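Local coordinates for protein hypothetical methylmalonyl-CoA decarboxylase alpha subunit (Sulfolobus tokodaii, PDB 1X0U) that is a putative carboxyl transferase subunit of the crotonase-like superfamily, assembled as a hexamer of identical chains, at residues F55-T67 against T110-A122. Residues are numbered along the deposited sequence; the frame is centred on the assembly and turned at random.
Sequences FNEIMTFATTRAT and THANKIVRAYELA
Met59 and Lys114 lie side by side but run in opposite directions: the methyl CE of Met59 rests 3.7 Å from CG of Lys114, while CE of Lys114 lies 3.8 Å from CB of Met59. A bend at chi3 (86°) turns that methyl onto the lysine stem and leaves SD beside Arg117, whose aliphatic part it crosses at about a right angle, SD 4.0 Å from CG. Ile58, one residue earlier, reaches the same carbon and also crosses the arginine chain at about a right angle, its CD1 3.6 Å from Arg117 CG, and comes tip to tip with Leu121, CD1 to CD1 at 4.0 Å. Lys114 bends as well, at chi3 (66°), which carries its ammonium away from this apolar row; NZ is held by the carbonyl oxygens of Val81 and Gly78 and by a water 2.8 Å away that also lies against Glu57 OE2 and Ile58 O. Glu57 probably adds some electrostatic stabilisation to the buried lysine. Near the start of the helix the contact becomes polar. OG1 of Thr110 donates to Thr63 O at 3.0 Å, approaching from above the carbonyl plane, while its CG2 packs on Ala62 CB. A second water links Thr110 OG1 to Arg65 N. A third accepts from Thr110 N and from Thr64 OG1; that hydroxyl accepts from Ala66 N in an ST turn and also meets Glu142. Glu481 and Lys482 of a second subunit bind Thr63 and Arg65, and Glu109 of a third salt-bridges Arg65. Helix 109-125 is lined by an irregular loop that leaves edge strand 56-57, paired with strand 81-88, and turns at Met59 to Phe61; the helix packs on strand 91-98 and helix 144-160, as a layer over the mixed sheet of a crotonase-like domain.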
loop_
_atom_site.group_PDB
_atom_site.type_symbol
_atom_site.label_atom_id
_atom_site.label_comp_id
_atom_site.label_asym_id
_atom_site.label_seq_id
_atom_site.Cartn_x
_atom_site.Cartn_y
_atom_site.Cartn_z
ATOM N N PHE A 55 28.958 7.544 -25.539
ATOM C CA PHE A 55 28.542 8.253 -24.327
ATOM C C PHE A 55 27.482 9.296 -24.720
ATOM O O PHE A 55 27.702 10.110 -25.616
ATOM C CB PHE A 55 29.708 8.949 -23.627
ATOM C CG PHE A 55 29.329 9.548 -22.283
ATOM C CD1 PHE A 55 29.228 10.927 -22.113
ATOM C CD2 PHE A 55 29.054 8.729 -21.198
ATOM C CE1 PHE A 55 28.864 11.477 -20.888
ATOM C CE2 PHE A 55 28.687 9.271 -19.964
ATOM C CZ PHE A 55 28.593 10.647 -19.811
ATOM N N ASN A 56 26.331 9.259 -24.058
ATOM C CA ASN A 56 25.253 10.189 -24.356
ATOM C C ASN A 56 25.315 11.347 -23.376
ATOM O O ASN A 56 24.909 11.230 -22.213
ATOM C CB ASN A 56 23.911 9.474 -24.255
ATOM C CG ASN A 56 23.905 8.155 -24.994
ATOM O OD1 ASN A 56 23.853 7.084 -24.379
ATOM N ND2 ASN A 56 23.971 8.222 -26.321
ATOM N N GLU A 57 25.814 12.474 -23.861
ATOM C CA GLU A 57 25.985 13.644 -23.023
ATOM C C GLU A 57 24.765 14.552 -22.964
ATOM O O GLU A 57 24.078 14.751 -23.959
ATOM C CB GLU A 57 27.222 14.416 -23.505
ATOM C CG GLU A 57 27.512 15.720 -22.784
ATOM C CD GLU A 57 28.918 16.226 -23.064
ATOM O OE1 GLU A 57 29.466 15.902 -24.133
ATOM O OE2 GLU A 57 29.476 16.950 -22.221
ATOM N N ILE A 58 24.488 15.080 -21.774
ATOM C CA ILE A 58 23.370 15.991 -21.578
ATOM C C ILE A 58 23.968 17.321 -21.134
ATOM O O ILE A 58 25.022 17.342 -20.490
ATOM C CB ILE A 58 22.397 15.496 -20.474
ATOM C CG1 ILE A 58 23.138 15.358 -19.146
ATOM C CG2 ILE A 58 21.767 14.176 -20.873
ATOM C CD1 ILE A 58 22.282 14.789 -18.016
ATOM N N MET A 59 23.300 18.421 -21.479
ATOM C CA MET A 59 23.753 19.765 -21.114
ATOM C C MET A 59 25.218 19.985 -21.434
ATOM O O MET A 59 25.969 20.509 -20.616
ATOM C CB MET A 59 23.508 20.014 -19.625
ATOM C CG MET A 59 22.038 20.154 -19.258
ATOM S SD MET A 59 21.718 19.793 -17.519
ATOM C CE MET A 59 22.029 21.383 -16.722
ATOM N N THR A 60 25.619 19.593 -22.636
ATOM C CA THR A 60 27.004 19.738 -23.067
ATOM C C THR A 60 27.472 21.177 -23.277
ATOM O O THR A 60 28.641 21.489 -23.047
ATOM C CB THR A 60 27.261 18.931 -24.358
ATOM O OG1 THR A 60 28.055 19.705 -25.267
ATOM C CG2 THR A 60 25.957 18.546 -25.008
ATOM N N PHE A 61 26.576 22.061 -23.707
ATOM C CA PHE A 61 26.964 23.449 -23.926
ATOM C C PHE A 61 26.643 24.360 -22.746
ATOM O O PHE A 61 27.050 25.521 -22.731
ATOM C CB PHE A 61 26.300 23.996 -25.188
ATOM C CG PHE A 61 26.863 23.439 -26.467
ATOM C CD1 PHE A 61 26.053 22.727 -27.348
ATOM C CD2 PHE A 61 28.193 23.662 -26.813
ATOM C CE1 PHE A 61 26.558 22.246 -28.558
ATOM C CE2 PHE A 61 28.706 23.185 -28.024
ATOM C CZ PHE A 61 27.884 22.478 -28.897
ATOM N N ALA A 62 25.931 23.836 -21.752
ATOM C CA ALA A 62 25.557 24.628 -20.581
ATOM C C ALA A 62 26.745 25.364 -19.973
ATOM O O ALA A 62 27.767 24.758 -19.677
ATOM C CB ALA A 62 24.909 23.734 -19.535
ATOM N N THR A 63 26.600 26.672 -19.781
ATOM C CA THR A 63 27.674 27.496 -19.219
ATOM C C THR A 63 27.315 28.128 -17.882
ATOM O O THR A 63 26.190 28.007 -17.396
ATOM C CB THR A 63 28.063 28.651 -20.179
ATOM O OG1 THR A 63 26.873 29.275 -20.674
ATOM C CG2 THR A 63 28.886 28.140 -21.345
ATOM N N THR A 64 28.289 28.807 -17.285
ATOM C CA THR A 64 28.064 29.483 -16.015
ATOM C C THR A 64 27.274 30.757 -16.284
ATOM O O THR A 64 27.335 31.309 -17.379
ATOM C CB THR A 64 29.377 29.871 -15.331
ATOM O OG1 THR A 64 29.082 30.625 -14.150
ATOM C CG2 THR A 64 30.246 30.714 -16.266
ATOM N N ARG A 65 26.534 31.209 -15.278
ATOM C CA ARG A 65 25.729 32.419 -15.388
ATOM C C ARG A 65 26.269 33.491 -14.456
ATOM O O ARG A 65 25.739 34.604 -14.405
ATOM C CB ARG A 65 24.278 32.124 -15.017
ATOM C CG ARG A 65 23.635 31.049 -15.863
ATOM C CD ARG A 65 22.240 30.786 -15.384
ATOM N NE ARG A 65 21.593 29.692 -16.096
ATOM C CZ ARG A 65 20.320 29.353 -15.918
ATOM N NH1 ARG A 65 19.575 30.029 -15.056
ATOM N NH2 ARG A 65 19.792 28.343 -16.595
ATOM N N ALA A 66 27.308 33.148 -13.700
ATOM C CA ALA A 66 27.912 34.096 -12.773
ATOM C C ALA A 66 28.536 35.222 -13.586
ATOM O O ALA A 66 28.904 35.024 -14.742
ATOM C CB ALA A 66 28.977 33.407 -11.930
ATOM N N THR A 67 28.658 36.399 -12.983
ATOM C CA THR A 67 29.233 37.539 -13.687
ATOM C C THR A 67 30.427 38.122 -12.938
ATOM O O THR A 67 31.260 38.818 -13.523
ATOM C CB THR A 67 28.194 38.661 -13.865
ATOM O OG1 THR A 67 28.474 39.714 -12.931
ATOM C CG2 THR A 67 26.783 38.134 -13.605
ATOM N N THR A 110 26.173 25.924 -12.201
ATOM C CA THR A 110 25.702 25.197 -13.382
ATOM C C THR A 110 26.374 23.820 -13.411
ATOM O O THR A 110 25.773 22.828 -13.825
ATOM C CB THR A 110 26.043 25.965 -14.680
ATOM O OG1 THR A 110 25.426 27.257 -14.636
ATOM C CG2 THR A 110 25.539 25.210 -15.910
ATOM N N HIS A 111 27.626 23.790 -12.961
ATOM C CA HIS A 111 28.435 22.570 -12.882
ATOM C C HIS A 111 27.716 21.576 -11.962
ATOM O O HIS A 111 27.556 20.405 -12.297
ATOM C CB HIS A 111 29.821 22.942 -12.334
ATOM C CG HIS A 111 30.743 21.784 -12.104
ATOM N ND1 HIS A 111 32.054 21.795 -12.529
ATOM C CD2 HIS A 111 30.589 20.641 -11.391
ATOM C CE1 HIS A 111 32.670 20.714 -12.083
ATOM N NE2 HIS A 111 31.803 19.997 -11.389
ATOM N N ALA A 112 27.264 22.063 -10.814
ATOM C CA ALA A 112 26.545 21.229 -9.860
ATOM C C ALA A 112 25.217 20.716 -10.423
ATOM O O ALA A 112 24.917 19.521 -10.331
ATOM C CB ALA A 112 26.302 22.001 -8.573
ATOM N N ASN A 113 24.420 21.604 -11.009
ATOM C CA ASN A 113 23.128 21.184 -11.557
ATOM C C ASN A 113 23.232 20.110 -12.642
ATOM O O ASN A 113 22.319 19.295 -12.796
ATOM C CB ASN A 113 22.342 22.394 -12.076
ATOM C CG ASN A 113 22.048 23.399 -10.973
ATOM O OD1 ASN A 113 21.812 23.016 -9.828
ATOM N ND2 ASN A 113 22.056 24.685 -11.312
ATOM N N LYS A 114 24.328 20.102 -13.399
ATOM C CA LYS A 114 24.501 19.070 -14.420
ATOM C C LYS A 114 24.668 17.718 -13.724
ATOM O O LYS A 114 24.110 16.709 -14.151
ATOM C CB LYS A 114 25.726 19.353 -15.284
ATOM C CG LYS A 114 25.585 20.590 -16.178
ATOM C CD LYS A 114 26.809 20.774 -17.067
ATOM C CE LYS A 114 26.928 19.633 -18.079
ATOM N NZ LYS A 114 28.183 19.721 -18.889
ATOM N N ILE A 115 25.438 17.706 -12.641
ATOM C CA ILE A 115 25.646 16.482 -11.887
ATOM C C ILE A 115 24.315 16.052 -11.258
ATOM O O ILE A 115 23.940 14.885 -11.324
ATOM C CB ILE A 115 26.714 16.684 -10.782
ATOM C CG1 ILE A 115 28.075 16.956 -11.425
ATOM C CG2 ILE A 115 26.806 15.447 -9.887
ATOM C CD1 ILE A 115 29.224 17.043 -10.417
ATOM N N VAL A 116 23.607 17.009 -10.665
ATOM C CA VAL A 116 22.315 16.758 -10.020
ATOM C C VAL A 116 21.343 16.154 -11.031
ATOM O O VAL A 116 20.624 15.200 -10.719
ATOM C CB VAL A 116 21.708 18.083 -9.449
ATOM C CG1 VAL A 116 20.235 17.894 -9.071
ATOM C CG2 VAL A 116 22.496 18.532 -8.227
ATOM N N ARG A 117 21.330 16.716 -12.240
ATOM C CA ARG A 117 20.449 16.245 -13.301
ATOM C C ARG A 117 20.765 14.802 -13.691
ATOM O O ARG A 117 19.862 14.033 -14.017
ATOM C CB ARG A 117 20.557 17.181 -14.513
ATOM C CG ARG A 117 20.079 16.609 -15.842
ATOM C CD ARG A 117 18.620 16.192 -15.849
ATOM N NE ARG A 117 17.698 17.309 -15.702
ATOM C CZ ARG A 117 16.390 17.225 -15.930
ATOM N NH1 ARG A 117 15.869 16.068 -16.320
ATOM N NH2 ARG A 117 15.603 18.289 -15.761
ATOM N N ALA A 118 22.046 14.438 -13.656
ATOM C CA ALA A 118 22.457 13.077 -13.983
ATOM C C ALA A 118 21.895 12.153 -12.915
ATOM O O ALA A 118 21.323 11.113 -13.224
ATOM C CB ALA A 118 23.979 12.973 -14.017
ATOM N N TYR A 119 22.067 12.541 -11.652
ATOM C CA TYR A 119 21.558 11.750 -10.540
ATOM C C TYR A 119 20.041 11.615 -10.580
ATOM O O TYR A 119 19.508 10.570 -10.204
ATOM C CB TYR A 119 21.954 12.363 -9.199
ATOM C CG TYR A 119 23.250 11.841 -8.636
ATOM C CD1 TYR A 119 24.429 12.564 -8.772
ATOM C CD2 TYR A 119 23.297 10.623 -7.952
ATOM C CE1 TYR A 119 25.629 12.097 -8.238
ATOM C CE2 TYR A 119 24.493 10.143 -7.414
ATOM C CZ TYR A 119 25.656 10.889 -7.559
ATOM O OH TYR A 119 26.843 10.450 -7.017
ATOM N N GLU A 120 19.343 12.665 -11.020
ATOM C CA GLU A 120 17.879 12.610 -11.084
ATOM C C GLU A 120 17.451 11.612 -12.146
ATOM O O GLU A 120 16.467 10.910 -11.987
ATOM C CB GLU A 120 17.272 13.979 -11.431
ATOM C CG GLU A 120 17.473 15.096 -10.405
ATOM C CD GLU A 120 16.774 16.392 -10.833
ATOM O OE1 GLU A 120 16.673 16.637 -12.055
ATOM O OE2 GLU A 120 16.335 17.164 -9.957
ATOM N N LEU A 121 18.181 11.568 -13.249
ATOM C CA LEU A 121 17.839 10.636 -14.308
ATOM C C LEU A 121 18.158 9.203 -13.876
ATOM O O LEU A 121 17.346 8.295 -14.053
ATOM C CB LEU A 121 18.593 10.987 -15.589
ATOM C CG LEU A 121 18.057 12.187 -16.375
ATOM C CD1 LEU A 121 18.997 12.547 -17.515
ATOM C CD2 LEU A 121 16.670 11.846 -16.910
ATOM N N ALA A 122 19.337 9.012 -13.299
ATOM C CA ALA A 122 19.744 7.685 -12.862
ATOM C C ALA A 122 18.780 7.164 -11.804
ATOM O O ALA A 122 18.535 5.964 -11.709
ATOM C CB ALA A 122 21.177 7.723 -12.312
HETATM O O HOH W 1 27.922 17.237 -20.050
HETATM O O HOH W 2 28.259 27.991 -12.807
HETATM O O HOH W 3 25.857 29.321 -13.001
#